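Local coordinates for protein ABC transporter (Thermotoga maritima, PDB 1JI0) that binds ATP and probably hydrolyses it to power the transport of branched-chain amino acids across the membrane, at residues Tyr99-Met104 with Gln146-Gly151; Leu119-Ser124 with Gln183-Glu188; Glu177-Ile182 with Leu200-Val205. All coordinates share one frame; numbering follows the deposited sequence.

How the contacts relate
After the N-terminal strands and the P-loop helix, the chain reaches helix 98-103, and contact 1 closes the first loop when helix 142-154 returns to it. Inside that loop helix 114-125 sets out the first half of contact 2, which closes only at the end of helix 172-187, so contacts 1 and 2 cross. Contact 3 starts on the same helix 172-187, directly before the second half of contact 2, and ends on helix 199-205; it therefore crosses contact 2 but follows contact 1 in series. In the two-subdomain architecture of an ABC ATPase, contact 1 lies within the helical subdomain, contact 2 joins that subdomain to the nucleotide-binding core, and contact 3 lies within the core.

Contact 1 of 3, residues Tyr99-Met104 with Gln146-Gly151; sequences YENLMM and QMLAIG
Leu102 rests a methyl group directly on the backbone of Gly151, a helical position with no side chain, and this is one of two points where the helices meet. The contact belongs to the helical subdomain of an ABC ATPase, where helix 98-103 packs on helix 142-154, the helix that starts in the LSGGEQ signature sequence. The short segments run in broadly the same direction, 36° apart, with their axes 9.0 Å from each other at the closest point. Leu102 and Gly151 are the residues in register, and their CA atoms are 6.1 Å apart. Leu102 CD1 lies 3.4 Å from Gly151 C and 3.6 Å from Gly151 CA, so one branch of the leucine fills the place a side chain would otherwise take.

One turn earlier on the second helix, Leu148 reaches across. Its CG stands opposite the backbone N (chi1 -179°), which carries the fork at the end of the side chain over to helix 98-103. Both methyls then straddle a single carbon: Leu148 CD1 and Leu148 CD2 are each 3.8 Å from Asn101 CB, and the two side chains cross nearly at a right angle. Leu148 CD1 also faces the second branch of Leu102, though the modelled separation there is too short to be trusted in detail.

The worked example is thus one of apolar packing between buried residues. Asn101 also touches Ile92 and Arg152, while Ala149 turns its methyl to Val86 on the edge strand of the central sheet. On the other flank of helix 98-103, Met103 leans on Leu119 and lays its CG 3.5 Å above the ring plane of Tyr99, offset to the rim of that ring.

Contact 2 of 3, residues Leu119-Ser124 with Gln183-Glu188; sequences LEWIFS and QKINQE
The junction between the helical subdomain and the nucleotide-binding core of this ABC ATPase is made here by one large side chain, Trp121, which spans from helix 114-125 to Lys184 and Ile185 in the last turn of helix 172-187 and to Glu188 just beyond it. The indole leads with its six-membered ring. Its CG lies trans to the backbone nitrogen (chi1 173°), a setting that carries the ring toward helix 172-187.

Trp121 CZ2 does most of the touching. It lies 3.2 Å from Glu188 CG, a tight approach made from an oblique direction, and the same carbon is 3.8 Å from Glu188 CB. The two side chains run antiparallel alongside each other. Glu188 CB and CG meet the indole; beyond them the chain bends, and the carboxylate plane stands 71° from the ring. Ile185 and Lys184 instead meet the ring at its edge, close to its plane: Trp121 CZ2 is 4.0 Å from Ile185 CA and 4.1 Å from Lys184 O.

Leu154 of helix 142-154 touches both Trp121 and Ile185, so a third helix helps to fill the junction. The contact is partly buried, with Glu188 on its exposed side. On its own side of the junction the helix carrying Trp121 has a bond of its own: Ser124 OG donates to Trp121 O at 2.7 Å, tilted 28° from the carbonyl plane.

Contact 3 of 3, residues Glu177-Ile182 with Leu200-Val205; sequences EVFEVI and LGALKV
The segments 177-182 and 200-205, on helices 172-187 and 199-205, lie side by side and nearly parallel in N-to-C direction, crossing at -23° with axes 10.0 Å apart at the closest point, and Phe179 and Val205 are nearest in CA position.

Phe179 carries the contact by laying a ring face on main chain. Gly201 CA sits 3.9 Å from the centroid of the Phe179 ring and 26° off its normal, a CH-pi contact, while Gly201 C lies over the ring centre, 3.5 Å above its plane. The absence of a side chain at Gly201 lets the flat ring come this close. At its far end Phe179 CZ lies 3.5 Å from Ala202 N. Val205, one turn further along the helix, meets the base of the Phe179 side chain from the same side of the ring as Gly201, crossing it at about a right angle. Val205 CG1 packs 3.8 Å from Phe179 CB and 3.6 Å from Phe179 O, and Val205 CG2 is 3.9 Å from Phe179 CD1.

Both helices cover the same strand of the core sheet, since Phe179 and Ile182 touch Leu194 and Ala202 touches Glu196. Ala202 also meets Thr36 on strand 34-38, the strand leading into the P-loop; its side chain lies about 9 Å from that of the ATP-binding Lys45. Leu203, turned away from Phe179, packs on helix 223-227.

Contact 1 of 3, residues Tyr99-Met104 with Gln146-Gly151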
ATOM      1  N   TYR A  99     -19.311  -8.870  -5.245  1.00 37.67           N
ATOM      2  CA  TYR A  99     -19.411  -8.200  -6.535  1.00 38.61           C
ATOM      3  C   TYR A  99     -19.557  -6.681  -6.409  1.00 38.33           C
ATOM      4  O   TYR A  99     -18.868  -5.918  -7.088  1.00 37.71           O
ATOM      5  CB  TYR A  99     -20.595  -8.758  -7.327  1.00 40.60           C
ATOM      6  CG  TYR A  99     -20.762  -8.106  -8.678  1.00 41.71           C
ATOM      7  CD1 TYR A  99     -19.887  -8.389  -9.723  1.00 42.75           C
ATOM      8  CD2 TYR A  99     -21.780  -7.183  -8.903  1.00 43.12           C
ATOM      9  CE1 TYR A  99     -20.023  -7.765 -10.964  1.00 43.69           C
ATOM     10  CE2 TYR A  99     -21.923  -6.554 -10.135  1.00 43.54           C
ATOM     11  CZ  TYR A  99     -21.042  -6.848 -11.160  1.00 43.60           C
ATOM     12  OH  TYR A  99     -21.179  -6.210 -12.372  1.00 44.77           O
ATOM     13  N   GLU A 100     -20.461  -6.241  -5.540  1.00 38.04           N
ATOM     14  CA  GLU A 100     -20.691  -4.816  -5.353  1.00 37.55           C
ATOM     15  C   GLU A 100     -19.458  -4.103  -4.806  1.00 36.79           C
ATOM     16  O   GLU A 100     -19.146  -2.987  -5.232  1.00 36.78           O
ATOM     17  CB  GLU A 100     -21.902  -4.596  -4.435  1.00 39.35           C
ATOM     18  CG  GLU A 100     -23.241  -4.925  -5.114  1.00 42.77           C
ATOM     19  CD  GLU A 100     -24.425  -4.935  -4.156  1.00 45.54           C
ATOM     20  OE1 GLU A 100     -24.439  -5.762  -3.212  1.00 45.51           O
ATOM     21  OE2 GLU A 100     -25.349  -4.111  -4.353  1.00 47.60           O
ATOM     22  N   ASN A 101     -18.756  -4.736  -3.869  1.00 35.53           N
ATOM     23  CA  ASN A 101     -17.558  -4.127  -3.307  1.00 35.97           C
ATOM     24  C   ASN A 101     -16.501  -3.910  -4.391  1.00 36.35           C
ATOM     25  O   ASN A 101     -15.867  -2.859  -4.434  1.00 36.12           O
ATOM     26  CB  ASN A 101     -16.978  -4.984  -2.177  1.00 35.39           C
ATOM     27  CG  ASN A 101     -17.660  -4.740  -0.842  1.00 35.22           C
ATOM     28  OD1 ASN A 101     -18.667  -5.370  -0.515  1.00 36.98           O
ATOM     29  ND2 ASN A 101     -17.114  -3.815  -0.063  1.00 33.81           N
ATOM     30  N   LEU A 102     -16.309  -4.895  -5.267  1.00 37.92           N
ATOM     31  CA  LEU A 102     -15.328  -4.752  -6.340  1.00 38.97           C
ATOM     32  C   LEU A 102     -15.720  -3.634  -7.292  1.00 39.79           C
ATOM     33  O   LEU A 102     -14.910  -2.765  -7.627  1.00 39.56           O
ATOM     34  CB  LEU A 102     -15.194  -6.042  -7.164  1.00 39.45           C
ATOM     35  CG  LEU A 102     -14.327  -7.212  -6.696  1.00 40.16           C
ATOM     36  CD1 LEU A 102     -12.930  -6.729  -6.331  1.00 40.30           C
ATOM     37  CD2 LEU A 102     -14.967  -7.867  -5.517  1.00 42.08           C
HETATM   38  N   MSE A 103     -16.974  -3.667  -7.729  1.00 40.78           N
HETATM   39  CA  MSE A 103     -17.482  -2.689  -8.676  1.00 40.59           C
HETATM   40  C   MSE A 103     -17.455  -1.242  -8.210  1.00 39.29           C
HETATM   41  O   MSE A 103     -17.257  -0.346  -9.024  1.00 38.53           O
HETATM   42  CB  MSE A 103     -18.902  -3.067  -9.103  1.00 42.81           C
HETATM   43  CG  MSE A 103     -18.972  -4.319  -9.973  1.00 45.48           C
HETATM   44 SE   MSE A 103     -17.857  -4.201 -11.560  1.00 49.77          SE
HETATM   45  CE  MSE A 103     -18.590  -2.577 -12.301  1.00 49.20           C
HETATM   46  N   MSE A 104     -17.643  -1.000  -6.918  1.00 39.11           N
HETATM   47  CA  MSE A 104     -17.635   0.376  -6.438  1.00 40.43           C
HETATM   48  C   MSE A 104     -16.248   0.994  -6.613  1.00 40.39           C
HETATM   49  O   MSE A 104     -16.083   2.210  -6.524  1.00 38.96           O
HETATM   50  CB  MSE A 104     -18.090   0.453  -4.972  1.00 41.40           C
HETATM   51  CG  MSE A 104     -17.089  -0.026  -3.939  1.00 44.87           C
HETATM   52 SE   MSE A 104     -17.756   0.162  -2.112  1.00 48.10          SE
HETATM   53  CE  MSE A 104     -17.288   2.013  -1.825  1.00 47.75           C
ATOM     54  N   GLN A 146      -9.648  -8.986   3.210  1.00 38.69           N
ATOM     55  CA  GLN A 146      -8.413  -8.273   2.912  1.00 39.24           C
ATOM     56  C   GLN A 146      -8.203  -8.326   1.407  1.00 39.42           C
ATOM     57  O   GLN A 146      -7.851  -7.326   0.782  1.00 38.83           O
ATOM     58  CB  GLN A 146      -7.226  -8.931   3.632  1.00 39.62           C
ATOM     59  CG  GLN A 146      -5.869  -8.309   3.321  1.00 39.37           C
ATOM     60  CD  GLN A 146      -5.804  -6.832   3.670  1.00 39.03           C
ATOM     61  OE1 GLN A 146      -6.111  -6.434   4.794  1.00 38.89           O
ATOM     62  NE2 GLN A 146      -5.398  -6.014   2.707  1.00 38.74           N
HETATM   63  N   MSE A 147      -8.437  -9.501   0.832  1.00 39.87           N
HETATM   64  CA  MSE A 147      -8.285  -9.694  -0.603  1.00 41.31           C
HETATM   65  C   MSE A 147      -9.334  -8.877  -1.351  1.00 39.15           C
HETATM   66  O   MSE A 147      -9.087  -8.404  -2.464  1.00 37.68           O
HETATM   67  CB  MSE A 147      -8.429 -11.178  -0.956  1.00 47.71           C
HETATM   68  CG  MSE A 147      -7.430 -12.084  -0.240  1.00 56.56           C
HETATM   69 SE   MSE A 147      -5.552 -11.668  -0.623  1.00 70.66          SE
HETATM   70  CE  MSE A 147      -5.105 -13.214  -1.717  1.00 65.85           C
ATOM     71  N   LEU A 148     -10.503  -8.716  -0.736  1.00 36.34           N
ATOM     72  CA  LEU A 148     -11.583  -7.943  -1.347  1.00 34.25           C
ATOM     73  C   LEU A 148     -11.202  -6.461  -1.365  1.00 32.35           C
ATOM     74  O   LEU A 148     -11.387  -5.778  -2.372  1.00 32.77           O
ATOM     75  CB  LEU A 148     -12.894  -8.146  -0.571  1.00 33.85           C
ATOM     76  CG  LEU A 148     -14.144  -7.415  -1.099  1.00 32.52           C
ATOM     77  CD1 LEU A 148     -14.259  -7.620  -2.587  1.00 31.62           C
ATOM     78  CD2 LEU A 148     -15.395  -7.930  -0.400  1.00 32.27           C
ATOM     79  N   ALA A 149     -10.659  -5.976  -0.251  1.00 31.02           N
ATOM     80  CA  ALA A 149     -10.234  -4.579  -0.145  1.00 29.98           C
ATOM     81  C   ALA A 149      -9.205  -4.270  -1.230  1.00 28.85           C
ATOM     82  O   ALA A 149      -9.256  -3.220  -1.879  1.00 27.97           O
ATOM     83  CB  ALA A 149      -9.639  -4.317   1.233  1.00 28.87           C
ATOM     84  N   ILE A 150      -8.269  -5.192  -1.425  1.00 27.61           N
ATOM     85  CA  ILE A 150      -7.243  -5.021  -2.447  1.00 26.74           C
ATOM     86  C   ILE A 150      -7.873  -5.048  -3.841  1.00 25.63           C
ATOM     87  O   ILE A 150      -7.480  -4.288  -4.721  1.00 25.01           O
ATOM     88  CB  ILE A 150      -6.167  -6.140  -2.356  1.00 27.02           C
ATOM     89  CG1 ILE A 150      -5.386  -6.007  -1.047  1.00 28.86           C
ATOM     90  CG2 ILE A 150      -5.226  -6.064  -3.549  1.00 25.76           C
ATOM     91  CD1 ILE A 150      -4.419  -7.137  -0.804  1.00 29.79           C
ATOM     92  N   GLY A 151      -8.847  -5.931  -4.043  1.00 25.27           N
ATOM     93  CA  GLY A 151      -9.495  -6.013  -5.345  1.00 26.27           C
ATOM     94  C   GLY A 151     -10.219  -4.723  -5.696  1.00 26.40           C
ATOM     95  O   GLY A 151     -10.164  -4.244  -6.832  1.00 26.25           O
TER

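Contact 2 of 3, residues Leu119-Ser124 with Gln183-Glu188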
ATOM      1  N   LEU A 119     -11.881  -6.840 -14.249  1.00 52.76           N
ATOM      2  CA  LEU A 119     -12.697  -7.654 -13.362  1.00 52.73           C
ATOM      3  C   LEU A 119     -12.311  -9.125 -13.488  1.00 52.55           C
ATOM      4  O   LEU A 119     -12.240  -9.844 -12.489  1.00 51.58           O
ATOM      5  CB  LEU A 119     -14.187  -7.471 -13.677  1.00 52.35           C
ATOM      6  CG  LEU A 119     -15.157  -8.210 -12.744  1.00 51.69           C
ATOM      7  CD1 LEU A 119     -14.849  -7.871 -11.293  1.00 50.83           C
ATOM      8  CD2 LEU A 119     -16.589  -7.831 -13.089  1.00 51.74           C
ATOM      9  N   GLU A 120     -12.055  -9.572 -14.713  1.00 53.06           N
ATOM     10  CA  GLU A 120     -11.668 -10.960 -14.924  1.00 54.50           C
ATOM     11  C   GLU A 120     -10.243 -11.193 -14.433  1.00 53.67           C
ATOM     12  O   GLU A 120      -9.926 -12.267 -13.923  1.00 52.98           O
ATOM     13  CB  GLU A 120     -11.799 -11.347 -16.402  1.00 56.76           C
ATOM     14  CG  GLU A 120     -11.051 -10.450 -17.374  1.00 60.78           C
ATOM     15  CD  GLU A 120     -11.224 -10.886 -18.825  1.00 63.18           C
ATOM     16  OE1 GLU A 120     -10.702 -10.191 -19.728  1.00 63.99           O
ATOM     17  OE2 GLU A 120     -11.880 -11.926 -19.062  1.00 64.65           O
ATOM     18  N   TRP A 121      -9.389 -10.182 -14.575  1.00 53.04           N
ATOM     19  CA  TRP A 121      -8.011 -10.306 -14.115  1.00 51.78           C
ATOM     20  C   TRP A 121      -7.990 -10.503 -12.606  1.00 50.59           C
ATOM     21  O   TRP A 121      -7.195 -11.281 -12.089  1.00 50.60           O
ATOM     22  CB  TRP A 121      -7.193  -9.065 -14.485  1.00 52.11           C
ATOM     23  CG  TRP A 121      -5.809  -9.074 -13.890  1.00 53.12           C
ATOM     24  CD1 TRP A 121      -4.902 -10.100 -13.926  1.00 53.25           C
ATOM     25  CD2 TRP A 121      -5.187  -8.019 -13.145  1.00 52.91           C
ATOM     26  NE1 TRP A 121      -3.757  -9.748 -13.247  1.00 52.83           N
ATOM     27  CE2 TRP A 121      -3.905  -8.477 -12.759  1.00 52.62           C
ATOM     28  CE3 TRP A 121      -5.587  -6.728 -12.766  1.00 52.75           C
ATOM     29  CZ2 TRP A 121      -3.024  -7.692 -12.011  1.00 52.52           C
ATOM     30  CZ3 TRP A 121      -4.708  -5.948 -12.022  1.00 52.17           C
ATOM     31  CH2 TRP A 121      -3.441  -6.434 -11.653  1.00 52.61           C
ATOM     32  N   ILE A 122      -8.873  -9.797 -11.905  1.00 50.05           N
ATOM     33  CA  ILE A 122      -8.961  -9.902 -10.453  1.00 48.75           C
ATOM     34  C   ILE A 122      -9.486 -11.271 -10.048  1.00 48.46           C
ATOM     35  O   ILE A 122      -9.229 -11.750  -8.942  1.00 46.88           O
ATOM     36  CB  ILE A 122      -9.880  -8.803  -9.874  1.00 48.81           C
ATOM     37  CG1 ILE A 122      -9.165  -7.454  -9.955  1.00 48.54           C
ATOM     38  CG2 ILE A 122     -10.252  -9.125  -8.432  1.00 48.51           C
ATOM     39  CD1 ILE A 122      -9.974  -6.304  -9.427  1.00 49.94           C
ATOM     40  N   PHE A 123     -10.228 -11.893 -10.957  1.00 49.64           N
ATOM     41  CA  PHE A 123     -10.787 -13.215 -10.718  1.00 50.67           C
ATOM     42  C   PHE A 123      -9.674 -14.255 -10.660  1.00 50.18           C
ATOM     43  O   PHE A 123      -9.680 -15.140  -9.798  1.00 49.64           O
ATOM     44  CB  PHE A 123     -11.784 -13.560 -11.824  1.00 51.88           C
ATOM     45  CG  PHE A 123     -13.104 -12.851 -11.690  1.00 53.15           C
ATOM     46  CD1 PHE A 123     -13.897 -12.611 -12.810  1.00 53.78           C
ATOM     47  CD2 PHE A 123     -13.563 -12.435 -10.439  1.00 53.64           C
ATOM     48  CE1 PHE A 123     -15.129 -11.967 -12.688  1.00 54.05           C
ATOM     49  CE2 PHE A 123     -14.793 -11.793 -10.306  1.00 54.43           C
ATOM     50  CZ  PHE A 123     -15.578 -11.558 -11.435  1.00 54.15           C
ATOM     51  N   SER A 124      -8.714 -14.136 -11.573  1.00 50.21           N
ATOM     52  CA  SER A 124      -7.589 -15.058 -11.607  1.00 50.50           C
ATOM     53  C   SER A 124      -6.660 -14.793 -10.424  1.00 49.96           C
ATOM     54  O   SER A 124      -5.982 -15.698  -9.945  1.00 49.97           O
ATOM     55  CB  SER A 124      -6.824 -14.919 -12.924  1.00 51.17           C
ATOM     56  OG  SER A 124      -6.366 -13.596 -13.112  1.00 53.67           O
ATOM     57  N   GLN A 183       2.972  -9.312  -5.807  1.00 23.87           N
ATOM     58  CA  GLN A 183       3.968  -9.481  -6.864  1.00 25.77           C
ATOM     59  C   GLN A 183       3.299  -9.559  -8.243  1.00 24.97           C
ATOM     60  O   GLN A 183       3.760  -8.948  -9.211  1.00 24.51           O
ATOM     61  CB  GLN A 183       4.786 -10.746  -6.589  1.00 27.79           C
ATOM     62  CG  GLN A 183       6.052 -10.847  -7.387  1.00 32.12           C
ATOM     63  CD  GLN A 183       6.958 -11.935  -6.864  1.00 35.24           C
ATOM     64  OE1 GLN A 183       6.624 -13.120  -6.931  1.00 37.24           O
ATOM     65  NE2 GLN A 183       8.111 -11.540  -6.329  1.00 34.63           N
ATOM     66  N   LYS A 184       2.205 -10.308  -8.321  1.00 25.05           N
ATOM     67  CA  LYS A 184       1.455 -10.449  -9.561  1.00 26.50           C
ATOM     68  C   LYS A 184       0.892  -9.101 -10.013  1.00 26.39           C
ATOM     69  O   LYS A 184       0.854  -8.804 -11.204  1.00 27.82           O
ATOM     70  CB  LYS A 184       0.301 -11.430  -9.372  1.00 28.36           C
ATOM     71  CG  LYS A 184       0.737 -12.830  -8.979  1.00 32.49           C
ATOM     72  CD  LYS A 184      -0.471 -13.740  -8.809  1.00 35.57           C
ATOM     73  CE  LYS A 184      -0.047 -15.161  -8.468  1.00 38.14           C
ATOM     74  NZ  LYS A 184      -1.228 -16.073  -8.412  1.00 41.24           N
ATOM     75  N   ILE A 185       0.443  -8.296  -9.055  1.00 25.86           N
ATOM     76  CA  ILE A 185      -0.106  -6.980  -9.365  1.00 25.30           C
ATOM     77  C   ILE A 185       0.995  -6.113  -9.959  1.00 25.30           C
ATOM     78  O   ILE A 185       0.800  -5.459 -10.982  1.00 25.91           O
ATOM     79  CB  ILE A 185      -0.668  -6.303  -8.093  1.00 24.26           C
ATOM     80  CG1 ILE A 185      -1.904  -7.063  -7.618  1.00 23.78           C
ATOM     81  CG2 ILE A 185      -1.004  -4.830  -8.372  1.00 23.11           C
ATOM     82  CD1 ILE A 185      -2.411  -6.622  -6.276  1.00 23.34           C
ATOM     83  N   ASN A 186       2.162  -6.121  -9.320  1.00 25.22           N
ATOM     84  CA  ASN A 186       3.292  -5.332  -9.791  1.00 23.97           C
ATOM     85  C   ASN A 186       3.792  -5.793 -11.151  1.00 24.78           C
ATOM     86  O   ASN A 186       4.256  -4.984 -11.947  1.00 23.62           O
ATOM     87  CB  ASN A 186       4.453  -5.397  -8.803  1.00 23.19           C
ATOM     88  CG  ASN A 186       5.654  -4.586  -9.271  1.00 24.11           C
ATOM     89  OD1 ASN A 186       5.591  -3.359  -9.363  1.00 23.89           O
ATOM     90  ND2 ASN A 186       6.741  -5.268  -9.588  1.00 19.59           N
ATOM     91  N   GLN A 187       3.722  -7.094 -11.405  1.00 27.23           N
ATOM     92  CA  GLN A 187       4.169  -7.639 -12.687  1.00 30.42           C
ATOM     93  C   GLN A 187       3.313  -7.120 -13.839  1.00 31.69           C
ATOM     94  O   GLN A 187       3.717  -7.182 -15.001  1.00 31.94           O
ATOM     95  CB  GLN A 187       4.156  -9.173 -12.639  1.00 32.57           C
ATOM     96  CG  GLN A 187       5.280  -9.742 -11.768  1.00 35.65           C
ATOM     97  CD  GLN A 187       5.161 -11.241 -11.516  1.00 39.30           C
ATOM     98  OE1 GLN A 187       6.079 -11.860 -10.970  1.00 40.81           O
ATOM     99  NE2 GLN A 187       4.029 -11.828 -11.905  1.00 41.10           N
ATOM    100  N   GLU A 188       2.133  -6.599 -13.518  1.00 32.94           N
ATOM    101  CA  GLU A 188       1.260  -6.036 -14.538  1.00 33.95           C
ATOM    102  C   GLU A 188       1.580  -4.560 -14.750  1.00 33.10           C
ATOM    103  O   GLU A 188       1.000  -3.915 -15.620  1.00 33.14           O
ATOM    104  CB  GLU A 188      -0.209  -6.212 -14.155  1.00 35.88           C
ATOM    105  CG  GLU A 188      -0.620  -7.666 -14.135  1.00 40.19           C
ATOM    106  CD  GLU A 188      -0.300  -8.367 -15.442  1.00 42.91           C
ATOM    107  OE1 GLU A 188      -0.088  -9.599 -15.421  1.00 45.58           O
ATOM    108  OE2 GLU A 188      -0.267  -7.688 -16.493  1.00 45.07           O
TER

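Contact 3 of 3, residues Glu177-Ile182 with Leu200-Val205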
ATOM      1  N   GLU A 177       0.191 -15.852   0.456  1.00 24.50           N
ATOM      2  CA  GLU A 177      -0.615 -15.557  -0.719  1.00 24.76           C
ATOM      3  C   GLU A 177      -0.767 -14.045  -0.934  1.00 22.57           C
ATOM      4  O   GLU A 177      -0.796 -13.571  -2.064  1.00 22.32           O
ATOM      5  CB  GLU A 177      -1.975 -16.260  -0.607  1.00 27.94           C
ATOM      6  CG  GLU A 177      -1.819 -17.782  -0.530  1.00 32.10           C
ATOM      7  CD  GLU A 177      -3.143 -18.536  -0.471  1.00 35.51           C
ATOM      8  OE1 GLU A 177      -4.038 -18.116   0.297  1.00 36.59           O
ATOM      9  OE2 GLU A 177      -3.276 -19.562  -1.179  1.00 35.21           O
ATOM     10  N   VAL A 178      -0.844 -13.293   0.155  1.00 22.68           N
ATOM     11  CA  VAL A 178      -0.935 -11.839   0.073  1.00 24.22           C
ATOM     12  C   VAL A 178       0.274 -11.294  -0.691  1.00 23.95           C
ATOM     13  O   VAL A 178       0.128 -10.528  -1.650  1.00 25.30           O
ATOM     14  CB  VAL A 178      -0.946 -11.207   1.485  1.00 25.17           C
ATOM     15  CG1 VAL A 178      -0.666  -9.712   1.405  1.00 26.16           C
ATOM     16  CG2 VAL A 178      -2.283 -11.460   2.150  1.00 27.34           C
ATOM     17  N   PHE A 179       1.471 -11.701  -0.269  1.00 23.35           N
ATOM     18  CA  PHE A 179       2.693 -11.228  -0.909  1.00 22.62           C
ATOM     19  C   PHE A 179       2.858 -11.692  -2.339  1.00 22.08           C
ATOM     20  O   PHE A 179       3.433 -10.988  -3.163  1.00 21.91           O
ATOM     21  CB  PHE A 179       3.913 -11.618  -0.069  1.00 23.97           C
ATOM     22  CG  PHE A 179       4.088 -10.766   1.153  1.00 23.97           C
ATOM     23  CD1 PHE A 179       4.191  -9.380   1.034  1.00 25.70           C
ATOM     24  CD2 PHE A 179       4.124 -11.337   2.419  1.00 24.04           C
ATOM     25  CE1 PHE A 179       4.325  -8.575   2.162  1.00 25.10           C
ATOM     26  CE2 PHE A 179       4.257 -10.549   3.551  1.00 23.36           C
ATOM     27  CZ  PHE A 179       4.357  -9.159   3.425  1.00 25.58           C
ATOM     28  N   GLU A 180       2.353 -12.879  -2.645  1.00 22.95           N
ATOM     29  CA  GLU A 180       2.440 -13.387  -4.006  1.00 23.35           C
ATOM     30  C   GLU A 180       1.518 -12.566  -4.912  1.00 22.64           C
ATOM     31  O   GLU A 180       1.868 -12.245  -6.042  1.00 23.02           O
ATOM     32  CB  GLU A 180       2.056 -14.872  -4.019  1.00 26.52           C
ATOM     33  CG  GLU A 180       1.569 -15.395  -5.340  1.00 32.06           C
ATOM     34  CD  GLU A 180       1.301 -16.895  -5.298  1.00 36.41           C
ATOM     35  OE1 GLU A 180       0.691 -17.370  -4.309  1.00 37.42           O
ATOM     36  OE2 GLU A 180       1.696 -17.593  -6.257  1.00 38.02           O
ATOM     37  N   VAL A 181       0.342 -12.205  -4.409  1.00 22.91           N
ATOM     38  CA  VAL A 181      -0.597 -11.408  -5.197  1.00 23.58           C
ATOM     39  C   VAL A 181      -0.028 -10.001  -5.425  1.00 22.32           C
ATOM     40  O   VAL A 181      -0.178  -9.417  -6.500  1.00 22.67           O
ATOM     41  CB  VAL A 181      -1.992 -11.346  -4.502  1.00 23.84           C
ATOM     42  CG1 VAL A 181      -2.314  -9.940  -4.033  1.00 25.87           C
ATOM     43  CG2 VAL A 181      -3.062 -11.838  -5.474  1.00 27.72           C
ATOM     44  N   ILE A 182       0.644  -9.468  -4.414  1.00 22.72           N
ATOM     45  CA  ILE A 182       1.260  -8.150  -4.527  1.00 22.76           C
ATOM     46  C   ILE A 182       2.274  -8.189  -5.677  1.00 23.73           C
ATOM     47  O   ILE A 182       2.403  -7.239  -6.453  1.00 22.37           O
ATOM     48  CB  ILE A 182       1.939  -7.763  -3.184  1.00 21.68           C
ATOM     49  CG1 ILE A 182       0.854  -7.376  -2.173  1.00 23.28           C
ATOM     50  CG2 ILE A 182       2.937  -6.624  -3.383  1.00 23.36           C
ATOM     51  CD1 ILE A 182       1.336  -7.175  -0.744  1.00 19.56           C
ATOM     52  N   LEU A 200      10.370  -9.410   6.672  1.00 21.95           N
ATOM     53  CA  LEU A 200      10.842 -10.481   5.801  1.00 20.55           C
ATOM     54  C   LEU A 200       9.963 -10.594   4.553  1.00 20.03           C
ATOM     55  O   LEU A 200      10.446 -10.517   3.428  1.00 18.63           O
ATOM     56  CB  LEU A 200      10.839 -11.813   6.559  1.00 20.57           C
ATOM     57  CG  LEU A 200      11.367 -13.022   5.783  1.00 22.36           C
ATOM     58  CD1 LEU A 200      12.777 -12.729   5.275  1.00 22.72           C
ATOM     59  CD2 LEU A 200      11.362 -14.249   6.681  1.00 22.56           C
ATOM     60  N   GLY A 201       8.663 -10.776   4.755  1.00 21.23           N
ATOM     61  CA  GLY A 201       7.766 -10.900   3.620  1.00 19.93           C
ATOM     62  C   GLY A 201       7.815  -9.684   2.717  1.00 18.88           C
ATOM     63  O   GLY A 201       7.858  -9.817   1.497  1.00 18.97           O
ATOM     64  N   ALA A 202       7.828  -8.499   3.320  1.00 19.30           N
ATOM     65  CA  ALA A 202       7.863  -7.255   2.565  1.00 20.30           C
ATOM     66  C   ALA A 202       9.145  -7.101   1.745  1.00 20.65           C
ATOM     67  O   ALA A 202       9.096  -6.788   0.551  1.00 19.78           O
ATOM     68  CB  ALA A 202       7.707  -6.059   3.521  1.00 20.43           C
ATOM     69  N   LEU A 203      10.292  -7.306   2.388  1.00 19.99           N
ATOM     70  CA  LEU A 203      11.566  -7.176   1.691  1.00 20.21           C
ATOM     71  C   LEU A 203      11.760  -8.222   0.592  1.00 20.44           C
ATOM     72  O   LEU A 203      12.452  -7.967  -0.397  1.00 21.29           O
ATOM     73  CB  LEU A 203      12.723  -7.240   2.687  1.00 20.13           C
ATOM     74  CG  LEU A 203      12.862  -5.998   3.570  1.00 22.02           C
ATOM     75  CD1 LEU A 203      13.932  -6.235   4.637  1.00 21.66           C
ATOM     76  CD2 LEU A 203      13.206  -4.790   2.695  1.00 21.10           C
ATOM     77  N   LYS A 204      11.154  -9.396   0.751  1.00 21.48           N
ATOM     78  CA  LYS A 204      11.280 -10.441  -0.264  1.00 23.28           C
ATOM     79  C   LYS A 204      10.565 -10.105  -1.575  1.00 24.57           C
ATOM     80  O   LYS A 204      10.957 -10.581  -2.645  1.00 26.33           O
ATOM     81  CB  LYS A 204      10.760 -11.774   0.284  1.00 26.17           C
ATOM     82  CG  LYS A 204      11.614 -12.335   1.414  1.00 28.66           C
ATOM     83  CD  LYS A 204      10.990 -13.572   2.057  1.00 31.33           C
ATOM     84  CE  LYS A 204      10.988 -14.761   1.115  1.00 32.89           C
ATOM     85  NZ  LYS A 204      10.426 -15.961   1.792  1.00 34.42           N
ATOM     86  N   VAL A 205       9.522  -9.283  -1.512  1.00 24.45           N
ATOM     87  CA  VAL A 205       8.797  -8.928  -2.731  1.00 22.91           C
ATOM     88  C   VAL A 205       9.132  -7.549  -3.272  1.00 20.97           C
ATOM     89  O   VAL A 205       8.901  -7.268  -4.442  1.00 20.04           O
ATOM     90  CB  VAL A 205       7.261  -9.005  -2.531  1.00 23.82           C
ATOM     91  CG1 VAL A 205       6.873 -10.406  -2.145  1.00 27.69           C
ATOM     92  CG2 VAL A 205       6.805  -7.992  -1.483  1.00 25.24           C
TER